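Local atomic coordinates of ATP-dependent 6-phosphofructokinase isozyme 2 (Escherichia coli, PDB entry 3N1C), a protein that phosphorylates D-fructose 6-phosphate to fructose 1,6-bisphosphate with ATP and magnesium, the first committing step of glycolysis, and works as a homodimer. Residues A[10-15]-A[88-93]; A[46-51]-A[261-266]; A[183-188]-A[222-227]; A[239-244]-A[274-279]. One frame throughout, in Å; residues are numbered along the deposited sequence.

Contact 1: residues A[10-15]-A[88-93]; sequences APSLDS and WTRQNL. With F6P (6-O-phosphono-beta-D-fructofuranose), chain E.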
# COMPACT_ATOMS: atom_id res chain seq x y z
N ALA A 10 -26.68 -8.08 -14.95
CA ALA A 10 -26.31 -7.66 -13.60
C ALA A 10 -26.19 -6.14 -13.49
O ALA A 10 -25.09 -5.59 -13.49
CB ALA A 10 -24.99 -8.32 -13.18
N PRO A 11 -27.33 -5.44 -13.41
CA PRO A 11 -27.26 -3.98 -13.28
C PRO A 11 -26.72 -3.61 -11.91
O PRO A 11 -26.60 -4.47 -11.05
CB PRO A 11 -28.72 -3.54 -13.40
CG PRO A 11 -29.46 -4.72 -13.94
CD PRO A 11 -28.72 -5.92 -13.44
N SER A 12 -26.41 -2.33 -11.71
CA SER A 12 -25.94 -1.86 -10.43
C SER A 12 -26.45 -0.46 -10.18
O SER A 12 -26.48 0.36 -11.09
CB SER A 12 -24.41 -1.86 -10.38
OG SER A 12 -23.94 -1.17 -9.23
N LEU A 13 -26.86 -0.20 -8.95
CA LEU A 13 -27.05 1.16 -8.48
C LEU A 13 -25.70 1.60 -7.90
O LEU A 13 -25.31 1.15 -6.82
CB LEU A 13 -28.13 1.22 -7.40
CG LEU A 13 -28.34 2.58 -6.73
CD1 LEU A 13 -28.91 3.60 -7.71
CD2 LEU A 13 -29.25 2.44 -5.51
N ASP A 14 -24.99 2.44 -8.63
CA ASP A 14 -23.65 2.86 -8.23
C ASP A 14 -23.70 4.00 -7.21
O ASP A 14 -24.17 5.09 -7.51
CB ASP A 14 -22.85 3.35 -9.45
CG ASP A 14 -22.37 2.22 -10.34
OD1 ASP A 14 -22.58 1.03 -10.01
OD2 ASP A 14 -21.79 2.53 -11.40
N SER A 15 -23.20 3.75 -6.00
CA SER A 15 -23.08 4.81 -5.01
C SER A 15 -21.64 5.32 -5.00
O SER A 15 -20.69 4.55 -5.18
CB SER A 15 -23.48 4.30 -3.62
OG SER A 15 -22.66 3.22 -3.22
N TRP A 88 -33.11 -7.73 -4.73
CA TRP A 88 -32.82 -6.30 -4.85
C TRP A 88 -31.56 -6.00 -5.68
O TRP A 88 -30.53 -6.64 -5.50
CB TRP A 88 -32.68 -5.66 -3.47
CG TRP A 88 -33.99 -5.29 -2.83
CD1 TRP A 88 -35.15 -6.00 -2.86
CD2 TRP A 88 -34.25 -4.12 -2.05
NE1 TRP A 88 -36.13 -5.34 -2.15
CE2 TRP A 88 -35.60 -4.18 -1.65
CE3 TRP A 88 -33.48 -3.02 -1.66
CZ2 TRP A 88 -36.20 -3.19 -0.87
CZ3 TRP A 88 -34.07 -2.03 -0.89
CH2 TRP A 88 -35.42 -2.12 -0.51
N THR A 89 -31.67 -5.02 -6.57
CA THR A 89 -30.53 -4.58 -7.38
C THR A 89 -29.32 -4.28 -6.50
O THR A 89 -29.43 -3.58 -5.50
CB THR A 89 -30.90 -3.31 -8.18
OG1 THR A 89 -31.92 -3.64 -9.13
CG2 THR A 89 -29.69 -2.77 -8.92
N ARG A 90 -28.16 -4.80 -6.89
CA ARG A 90 -26.94 -4.58 -6.12
C ARG A 90 -26.56 -3.10 -6.08
O ARG A 90 -26.91 -2.31 -6.97
CB ARG A 90 -25.78 -5.37 -6.72
CG ARG A 90 -25.32 -4.84 -8.06
CD ARG A 90 -24.09 -5.55 -8.57
NE ARG A 90 -23.92 -5.37 -10.01
CZ ARG A 90 -22.79 -5.61 -10.68
NH1 ARG A 90 -21.72 -6.03 -10.03
NH2 ARG A 90 -22.74 -5.42 -12.00
N GLN A 91 -25.83 -2.73 -5.03
CA GLN A 91 -25.35 -1.37 -4.86
C GLN A 91 -23.84 -1.40 -4.67
O GLN A 91 -23.33 -1.86 -3.63
CB GLN A 91 -26.03 -0.69 -3.66
CG GLN A 91 -25.52 0.71 -3.34
CD GLN A 91 -26.40 1.45 -2.34
OE1 GLN A 91 -27.62 1.34 -2.36
NE2 GLN A 91 -25.76 2.22 -1.46
N ASN A 92 -23.11 -0.93 -5.68
CA ASN A 92 -21.66 -0.89 -5.62
C ASN A 92 -21.17 0.41 -5.00
O ASN A 92 -21.88 1.41 -5.02
CB ASN A 92 -21.07 -1.12 -7.01
CG ASN A 92 -21.32 -2.53 -7.52
OD1 ASN A 92 -21.64 -3.43 -6.74
ND2 ASN A 92 -21.17 -2.73 -8.83
N LEU A 93 -19.96 0.40 -4.45
CA LEU A 93 -19.45 1.58 -3.78
C LEU A 93 -18.19 2.11 -4.43
O LEU A 93 -17.21 1.38 -4.60
CB LEU A 93 -19.19 1.30 -2.29
CG LEU A 93 -18.70 2.51 -1.50
CD1 LEU A 93 -19.71 3.65 -1.55
CD2 LEU A 93 -18.38 2.14 -0.07
O1 F6P E . -18.01 -0.78 -16.05
C1 F6P E . -18.45 0.06 -15.03
C2 F6P E . -19.79 -0.50 -14.46
O2 F6P E . -20.50 -1.59 -15.10
C3 F6P E . -20.35 0.06 -13.15
O3 F6P E . -21.27 1.11 -13.24
C4 F6P E . -20.36 -0.96 -12.07
O4 F6P E . -20.77 -0.74 -10.75
C5 F6P E . -19.38 -2.02 -12.51
O5 F6P E . -18.93 -1.56 -13.83
C6 F6P E . -20.02 -3.42 -12.58
O6 F6P E . -19.01 -4.33 -12.93
P F6P E . -19.35 -5.89 -13.37
O1P F6P E . -20.34 -5.92 -14.69
O2P F6P E . -20.10 -6.70 -12.15
O3P F6P E . -18.11 -6.55 -13.73
O HOH W 1 -28.09 -6.33 -9.71

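Contact 2: residues A[46-51]-A[261-266]; sequences RAIAHL and AMTLKL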
# COMPACT_ATOMS: atom_id res chain seq x y z
N ARG A 46 -25.87 4.62 -22.01
CA ARG A 46 -25.67 5.99 -21.54
C ARG A 46 -24.64 6.72 -22.40
O ARG A 46 -24.84 7.88 -22.77
CB ARG A 46 -25.24 6.01 -20.07
CG ARG A 46 -26.28 5.50 -19.08
CD ARG A 46 -25.66 5.42 -17.67
NE ARG A 46 -25.42 6.74 -17.10
CZ ARG A 46 -24.39 7.05 -16.31
NH1 ARG A 46 -23.48 6.13 -16.02
NH2 ARG A 46 -24.26 8.28 -15.84
N ALA A 47 -23.55 6.03 -22.73
CA ALA A 47 -22.52 6.62 -23.58
C ALA A 47 -23.09 6.89 -24.96
O ALA A 47 -22.85 7.94 -25.55
CB ALA A 47 -21.32 5.69 -23.69
N ILE A 48 -23.86 5.93 -25.47
CA ILE A 48 -24.46 6.08 -26.79
C ILE A 48 -25.36 7.32 -26.86
O ILE A 48 -25.31 8.06 -27.83
CB ILE A 48 -25.24 4.82 -27.20
CG1 ILE A 48 -24.26 3.69 -27.55
CG2 ILE A 48 -26.14 5.11 -28.38
CD1 ILE A 48 -24.92 2.39 -27.94
N ALA A 49 -26.17 7.54 -25.82
CA ALA A 49 -26.98 8.76 -25.72
C ALA A 49 -26.13 10.02 -25.72
O ALA A 49 -26.46 11.00 -26.38
CB ALA A 49 -27.87 8.72 -24.47
N HIS A 50 -25.02 10.00 -24.98
CA HIS A 50 -24.15 11.18 -24.96
C HIS A 50 -23.62 11.46 -26.36
O HIS A 50 -23.40 12.61 -26.74
CB HIS A 50 -22.98 11.00 -24.00
CG HIS A 50 -23.37 11.08 -22.56
ND1 HIS A 50 -24.58 11.57 -22.13
CD2 HIS A 50 -22.69 10.73 -21.43
CE1 HIS A 50 -24.64 11.52 -20.81
NE2 HIS A 50 -23.51 11.01 -20.37
N LEU A 51 -23.41 10.39 -27.12
CA LEU A 51 -22.80 10.52 -28.44
C LEU A 51 -23.82 10.88 -29.52
O LEU A 51 -23.46 11.04 -30.68
CB LEU A 51 -22.03 9.25 -28.79
CG LEU A 51 -20.84 9.02 -27.86
CD1 LEU A 51 -20.02 7.83 -28.30
CD2 LEU A 51 -19.99 10.28 -27.78
N ALA A 261 -19.29 3.79 -28.31
CA ALA A 261 -18.85 4.50 -29.51
C ALA A 261 -18.72 3.56 -30.69
O ALA A 261 -19.22 3.84 -31.77
CB ALA A 261 -17.52 5.22 -29.25
N MET A 262 -18.06 2.42 -30.49
CA MET A 262 -17.85 1.48 -31.59
C MET A 262 -19.16 0.83 -32.04
O MET A 262 -19.31 0.47 -33.21
CB MET A 262 -16.81 0.43 -31.21
CG MET A 262 -15.44 1.02 -30.98
SD MET A 262 -14.13 -0.21 -30.83
CE MET A 262 -14.60 -1.03 -29.31
N THR A 263 -20.10 0.69 -31.11
CA THR A 263 -21.41 0.14 -31.44
C THR A 263 -22.20 1.12 -32.30
O THR A 263 -22.89 0.72 -33.24
CB THR A 263 -22.21 -0.19 -30.17
OG1 THR A 263 -21.56 -1.26 -29.47
CG2 THR A 263 -23.64 -0.63 -30.52
N LEU A 264 -22.08 2.40 -31.98
CA LEU A 264 -22.73 3.44 -32.77
C LEU A 264 -22.17 3.47 -34.19
O LEU A 264 -22.91 3.61 -35.16
CB LEU A 264 -22.56 4.81 -32.10
CG LEU A 264 -23.82 5.67 -32.00
CD1 LEU A 264 -23.46 7.11 -31.67
CD2 LEU A 264 -24.62 5.61 -33.30
N LYS A 265 -20.85 3.34 -34.30
CA LYS A 265 -20.18 3.34 -35.59
C LYS A 265 -20.62 2.14 -36.42
O LYS A 265 -20.85 2.25 -37.62
CB LYS A 265 -18.66 3.32 -35.41
CG LYS A 265 -18.04 4.69 -35.21
CD LYS A 265 -18.62 5.71 -36.19
CE LYS A 265 -18.11 7.11 -35.90
NZ LYS A 265 -18.36 8.04 -37.03
N LEU A 266 -20.74 0.99 -35.76
CA LEU A 266 -21.19 -0.23 -36.40
C LEU A 266 -22.62 -0.07 -36.90
O LEU A 266 -22.95 -0.51 -38.01
CB LEU A 266 -21.11 -1.41 -35.43
CG LEU A 266 -21.64 -2.73 -36.00
CD1 LEU A 266 -20.80 -3.15 -37.19
CD2 LEU A 266 -21.68 -3.82 -34.93

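Contact 3: residues A[183-188]-A[222-227]; sequences LVKPNQ and VVSLGP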
# COMPACT_ATOMS: atom_id res chain seq x y z
N LEU A 183 -18.61 -8.08 -32.60
CA LEU A 183 -17.51 -7.29 -32.05
C LEU A 183 -17.20 -7.80 -30.65
O LEU A 183 -18.12 -8.05 -29.87
CB LEU A 183 -17.93 -5.82 -31.95
CG LEU A 183 -16.93 -4.66 -32.06
CD1 LEU A 183 -17.42 -3.48 -31.23
CD2 LEU A 183 -15.53 -5.05 -31.65
N VAL A 184 -15.92 -7.96 -30.34
CA VAL A 184 -15.50 -8.14 -28.95
C VAL A 184 -14.33 -7.20 -28.64
O VAL A 184 -13.60 -6.80 -29.54
CB VAL A 184 -15.11 -9.59 -28.64
CG1 VAL A 184 -16.31 -10.51 -28.82
CG2 VAL A 184 -13.95 -10.04 -29.51
N LYS A 185 -14.19 -6.84 -27.37
CA LYS A 185 -13.17 -5.87 -26.97
C LYS A 185 -12.36 -6.36 -25.77
O LYS A 185 -12.51 -5.84 -24.67
CB LYS A 185 -13.82 -4.51 -26.65
CG LYS A 185 -12.80 -3.37 -26.48
CD LYS A 185 -13.40 -2.17 -25.73
CE LYS A 185 -13.85 -2.54 -24.31
NZ LYS A 185 -12.73 -3.12 -23.52
N PRO A 186 -11.50 -7.36 -25.98
CA PRO A 186 -10.67 -7.84 -24.87
C PRO A 186 -9.51 -6.90 -24.60
O PRO A 186 -9.01 -6.27 -25.53
CB PRO A 186 -10.11 -9.18 -25.39
CG PRO A 186 -10.46 -9.24 -26.86
CD PRO A 186 -11.13 -7.97 -27.27
N ASN A 187 -9.09 -6.80 -23.34
CA ASN A 187 -7.80 -6.20 -23.05
C ASN A 187 -6.72 -7.25 -23.29
O ASN A 187 -7.03 -8.40 -23.60
CB ASN A 187 -7.73 -5.63 -21.63
CG ASN A 187 -7.85 -6.70 -20.56
OD1 ASN A 187 -7.57 -7.87 -20.79
ND2 ASN A 187 -8.27 -6.29 -19.36
N GLN A 188 -5.48 -6.89 -23.15
CA GLN A 188 -4.40 -7.78 -23.48
C GLN A 188 -4.35 -9.05 -22.67
O GLN A 188 -4.12 -10.09 -23.20
CB GLN A 188 -3.12 -7.06 -23.24
CG GLN A 188 -2.66 -6.29 -24.34
CD GLN A 188 -1.37 -5.72 -24.06
OE1 GLN A 188 -1.30 -4.56 -23.71
NE2 GLN A 188 -0.34 -6.54 -24.11
N VAL A 222 -11.43 -5.77 -31.29
CA VAL A 222 -10.72 -4.54 -30.95
C VAL A 222 -10.06 -4.72 -29.59
O VAL A 222 -10.74 -4.85 -28.57
CB VAL A 222 -11.66 -3.31 -30.91
CG1 VAL A 222 -10.89 -2.06 -30.48
CG2 VAL A 222 -12.30 -3.10 -32.27
N VAL A 223 -8.74 -4.75 -29.59
CA VAL A 223 -8.00 -4.97 -28.35
C VAL A 223 -7.74 -3.62 -27.69
O VAL A 223 -7.07 -2.76 -28.26
CB VAL A 223 -6.67 -5.71 -28.60
CG1 VAL A 223 -6.07 -6.15 -27.28
CG2 VAL A 223 -6.90 -6.91 -29.51
N SER A 224 -8.29 -3.42 -26.50
CA SER A 224 -8.03 -2.20 -25.75
C SER A 224 -6.64 -2.30 -25.14
O SER A 224 -6.30 -3.31 -24.52
CB SER A 224 -9.08 -2.01 -24.66
OG SER A 224 -9.15 -3.17 -23.85
N LEU A 225 -5.86 -1.25 -25.31
CA LEU A 225 -4.46 -1.24 -24.88
C LEU A 225 -4.20 -0.13 -23.86
O LEU A 225 -3.08 0.37 -23.75
CB LEU A 225 -3.54 -1.04 -26.09
CG LEU A 225 -3.65 -2.06 -27.23
CD1 LEU A 225 -2.87 -1.58 -28.45
CD2 LEU A 225 -3.17 -3.42 -26.77
N GLY A 226 -5.23 0.25 -23.12
CA GLY A 226 -5.10 1.29 -22.12
C GLY A 226 -4.70 2.63 -22.71
O GLY A 226 -5.34 3.12 -23.64
N PRO A 227 -3.64 3.24 -22.16
CA PRO A 227 -3.14 4.54 -22.63
C PRO A 227 -2.59 4.49 -24.06
O PRO A 227 -2.42 5.53 -24.69
CB PRO A 227 -2.00 4.85 -21.64
CG PRO A 227 -1.61 3.51 -21.11
CD PRO A 227 -2.92 2.80 -20.96
O HOH W 2 -4.53 -4.18 -22.57

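Contact 4: residues A[239-244]-A[274-279]; sequences IQVVPP and EMVRFG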
# COMPACT_ATOMS: atom_id res chain seq x y z
N ILE A 239 -5.98 -1.93 -37.92
CA ILE A 239 -5.57 -0.57 -37.58
C ILE A 239 -5.32 -0.41 -36.09
O ILE A 239 -6.09 -0.90 -35.25
CB ILE A 239 -6.60 0.49 -38.03
CG1 ILE A 239 -6.07 1.89 -37.72
CG2 ILE A 239 -7.93 0.26 -37.35
CD1 ILE A 239 -7.02 3.01 -38.12
N GLN A 240 -4.23 0.28 -35.75
CA GLN A 240 -3.98 0.66 -34.37
C GLN A 240 -4.05 2.17 -34.25
O GLN A 240 -3.48 2.91 -35.06
CB GLN A 240 -2.61 0.16 -33.88
CG GLN A 240 -2.37 0.48 -32.40
CD GLN A 240 -1.06 -0.06 -31.87
OE1 GLN A 240 -0.42 -0.90 -32.50
NE2 GLN A 240 -0.65 0.41 -30.69
N VAL A 241 -4.76 2.63 -33.22
CA VAL A 241 -4.98 4.04 -32.99
C VAL A 241 -4.53 4.40 -31.59
O VAL A 241 -4.94 3.75 -30.62
CB VAL A 241 -6.48 4.39 -33.11
CG1 VAL A 241 -6.70 5.88 -32.88
CG2 VAL A 241 -7.04 3.95 -34.46
N VAL A 242 -3.68 5.42 -31.49
CA VAL A 242 -3.25 5.96 -30.20
C VAL A 242 -3.96 7.30 -30.00
O VAL A 242 -4.05 8.10 -30.94
CB VAL A 242 -1.72 6.14 -30.15
CG1 VAL A 242 -1.26 7.21 -31.13
CG2 VAL A 242 -1.24 6.47 -28.73
N PRO A 243 -4.48 7.55 -28.80
CA PRO A 243 -5.14 8.84 -28.57
C PRO A 243 -4.11 9.98 -28.57
O PRO A 243 -2.92 9.72 -28.45
CB PRO A 243 -5.74 8.72 -27.16
CG PRO A 243 -5.32 7.41 -26.62
CD PRO A 243 -4.41 6.72 -27.58
N PRO A 244 -4.58 11.23 -28.69
CA PRO A 244 -3.71 12.39 -28.57
C PRO A 244 -3.20 12.50 -27.15
O PRO A 244 -3.82 11.94 -26.25
CB PRO A 244 -4.65 13.58 -28.85
CG PRO A 244 -5.93 12.98 -29.33
CD PRO A 244 -6.00 11.61 -28.79
N GLU A 274 -12.78 4.03 -38.99
CA GLU A 274 -13.70 4.95 -38.32
C GLU A 274 -14.14 4.39 -36.97
O GLU A 274 -14.20 5.12 -35.98
CB GLU A 274 -14.93 5.21 -39.19
CG GLU A 274 -14.66 6.07 -40.41
CD GLU A 274 -15.76 5.98 -41.46
OE1 GLU A 274 -16.70 5.18 -41.27
OE2 GLU A 274 -15.67 6.71 -42.47
N MET A 275 -14.46 3.10 -36.93
CA MET A 275 -14.94 2.48 -35.70
C MET A 275 -13.91 2.49 -34.58
O MET A 275 -14.21 2.83 -33.44
CB MET A 275 -15.40 1.04 -35.99
CG MET A 275 -15.98 0.35 -34.77
SD MET A 275 -16.27 -1.41 -35.05
CE MET A 275 -14.64 -2.06 -34.73
N VAL A 276 -12.67 2.12 -34.89
CA VAL A 276 -11.62 2.12 -33.89
C VAL A 276 -11.22 3.53 -33.44
O VAL A 276 -11.02 3.77 -32.25
CB VAL A 276 -10.40 1.33 -34.37
CG1 VAL A 276 -9.28 1.38 -33.33
CG2 VAL A 276 -10.81 -0.11 -34.65
N ARG A 277 -11.11 4.45 -34.39
CA ARG A 277 -10.81 5.84 -34.05
C ARG A 277 -11.87 6.44 -33.12
O ARG A 277 -11.54 7.14 -32.16
CB ARG A 277 -10.71 6.70 -35.31
CG ARG A 277 -9.42 6.52 -36.08
CD ARG A 277 -9.45 7.33 -37.37
NE ARG A 277 -8.14 7.36 -38.02
CZ ARG A 277 -7.94 7.80 -39.26
NH1 ARG A 277 -6.72 7.80 -39.77
NH2 ARG A 277 -8.96 8.23 -39.98
N PHE A 278 -13.14 6.17 -33.41
CA PHE A 278 -14.23 6.74 -32.61
C PHE A 278 -14.27 6.09 -31.23
O PHE A 278 -14.61 6.73 -30.24
CB PHE A 278 -15.57 6.57 -33.33
CG PHE A 278 -16.64 7.50 -32.84
CD1 PHE A 278 -16.49 8.87 -32.91
CD2 PHE A 278 -17.83 7.00 -32.32
CE1 PHE A 278 -17.48 9.73 -32.47
CE2 PHE A 278 -18.82 7.84 -31.87
CZ PHE A 278 -18.65 9.21 -31.94
N GLY A 279 -13.93 4.81 -31.17
CA GLY A 279 -13.85 4.10 -29.90
C GLY A 279 -12.74 4.67 -29.03
O GLY A 279 -12.92 4.89 -27.83

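Contact 1: residues A[10-15]-A[88-93]
L13 and S15 run alongside Q91 and L93 as neighbouring parallel strands, their short axes 31° apart and 4.7 Å at closest approach. L13 N gives a straight bond to R90 O (2.9 Å), while the return bond from N92 N to L13 O is weak. At the far end N92 O takes two hydrogen bonds, one from S15 N and one from S15 OG (2.7 Å). The R90 side chain starts between its backbone N and carbonyl carbon (chi1 70°) and then runs extended, which brings the edge of the guanidinium to the loop that leads into the other strand. There NE bonds to P11 O at 3.0 Å, almost exactly in the guanidinium plane, and NH2 reaches A10 O at 2.8 Å. NH1 and NH2 both hold the phosphate of fructose 6-phosphate through O2P, NH1 at 2.8 Å. N92 ND2 bonds to sugar O4 at 2.8 Å, while its OD1 is held by M108 N. D14 meets sugar O4 through OD1, and S12 OG donates to D14 OD1 at 2.7 Å, steadying that carboxylate oxygen. Putting a leucine at R90 would probably leave the phosphate without this positive mate and A10 O and P11 O without the guanidinium's N-H donors. The sugar site is completed by S139, N43 and D256, with K27 and R29 of the second subunit. Both strands belong to the small lid sheet, flanked by strands 34-38 and 103-107; L13 leans on helix 63-75, and Q91 and L93 pack on their counterparts in the second subunit.

Contact 2: residues A[46-51]-A[261-266]
No flat group comes between L51 and A261, whose meeting is wholly aliphatic; the H50 ring is turned to its own helix, with R46 O 3.5 Å above one face and offset toward the rim. L51, just past the end of helix 40-50, does much of the touching. With CG anti to the carbonyl carbon (chi1 -65°) and the chain extended at chi2, L51 CD1 lies on A261, 3.7 Å from the A261 CB methyl. The root of the same side chain is covered too, since L51 CB lies 3.9 Å from L264 CD1. One turn earlier I48 adds two lighter touches. I48 CG2 sits 4.3 Å from L264 CG, and I48 CD1 comes 4.2 Å from T263 CG2, the I48 and T263 side chains crossing at about a right angle. T263 turns its methyl here, while OG1 is hydrogen-bonded to V259 O of the same helix. F278 of helix 272-288 packs on both L51 and A261, while T263 reaches strands 133-137 and 162-166 of the central parallel sheet. With no hydrogen bond between the segments, this is a small apolar helix-to-helix seam, joining an early and a late helix within the alpha/beta domain of a ribokinase-type PfkB kinase.

Contact 3: residues A[183-188]-A[222-227]
V184 and P186 pair through their carbonyls with V222 and S224, and this backbone strip is the close-packed part of the contact. V222 N points nearly straight at V184 O (3.0 Å, 170° at the hydrogen). S224 N reaches P186 O at 3.1 Å, tilted from the carbonyl plane. Between them K185 CA makes a CH...O contact of 3.1 Å with V222 O. On the buried side L183 CD2 meets V222 CG2 at 3.8 Å, and V222 goes on to helices 254-267 and 272-288. Toward Q188 the join becomes looser. A water bridges the two segments there, accepting from Q188 N (2.9 Å) and donating to S224 O (2.8 Å). Beyond it the Q188 chain crosses L225 at about a right angle, Q188 OE1 lying 3.8 Å from L225 CD2. N187 caps helix 188-195 through OD1 to E190 N. K185, P186 and N187 bind the substrate ATP, shared between the two subunits of the dimer, as do S224 to P227; N187 and Q188 also serve the inhibitory ATP. The direct hydrogen bonds across the join are all main-chain, and K185 NZ and S224 OG do not bond each other, consistent with side chains that serve the nucleotide.

Contact 4: residues A[239-244]-A[274-279]
R277 NH1 forms a salt bridge with E273 OE2 one turn back on the same helix, and this arginine lays its CG against V241, while NE comes only loosely to I239. Its CG is anti to the carbonyl carbon (chi1 -76°) and the chain then runs extended to NE. R277 CG is 3.9 Å from V241 CG2, the two side chains crossing at about a right angle, and R277 NE is 4.5 Å from I239 CD1, which is set obliquely to the guanidinium. V276 sits next to it and fills the middle. V276 CG1 meets V241 CG2 at 3.6 Å, and its other methyl, CG2, meets I239 CG2 at 4.0 Å, so one valine is shared by two strand residues that point to the same face. In each pair the two side chains slide past each other in opposite directions. The helix runs at 19° to the strand, with 8.4 Å between the short axes. Strand 238-241 is, within this chain, an outer strand of a three-stranded antiparallel sheet, with I239 and V241 bonded through their backbones to G232 and A230. V241 also touches V280, a residue that binds ATP, while Q240 points away from the helix and packs on Y306 of the third subunit. No hydrogen bond links strand and helix: branched aliphatic side chains make the join, and the arginine's charge is met by E273 of its own helix.

Contacts 2, 3 and 4 form one connected region; contact 1, at the base of the lid, touches none of them, though its nearest atoms come within about 6 Å of contact 2. M262 joins them: M262 SD packs 3.7 Å from V222 CG2 of contact 3, and its CG lies against M275 and G279 of contact 4. V222 also meets M275 and V276, and the centres of contacts 3 and 4 are 11 Å apart. Contact 1 holds fructose 6-phosphate, its centre 25 Å from that of contact 3 with its ATP-binding residues, although the K185 side chain is about 9 Å from a bound sugar phosphate. D256, the probable catalytic residue, lies on helix 254-267, which supplies residues 261-266.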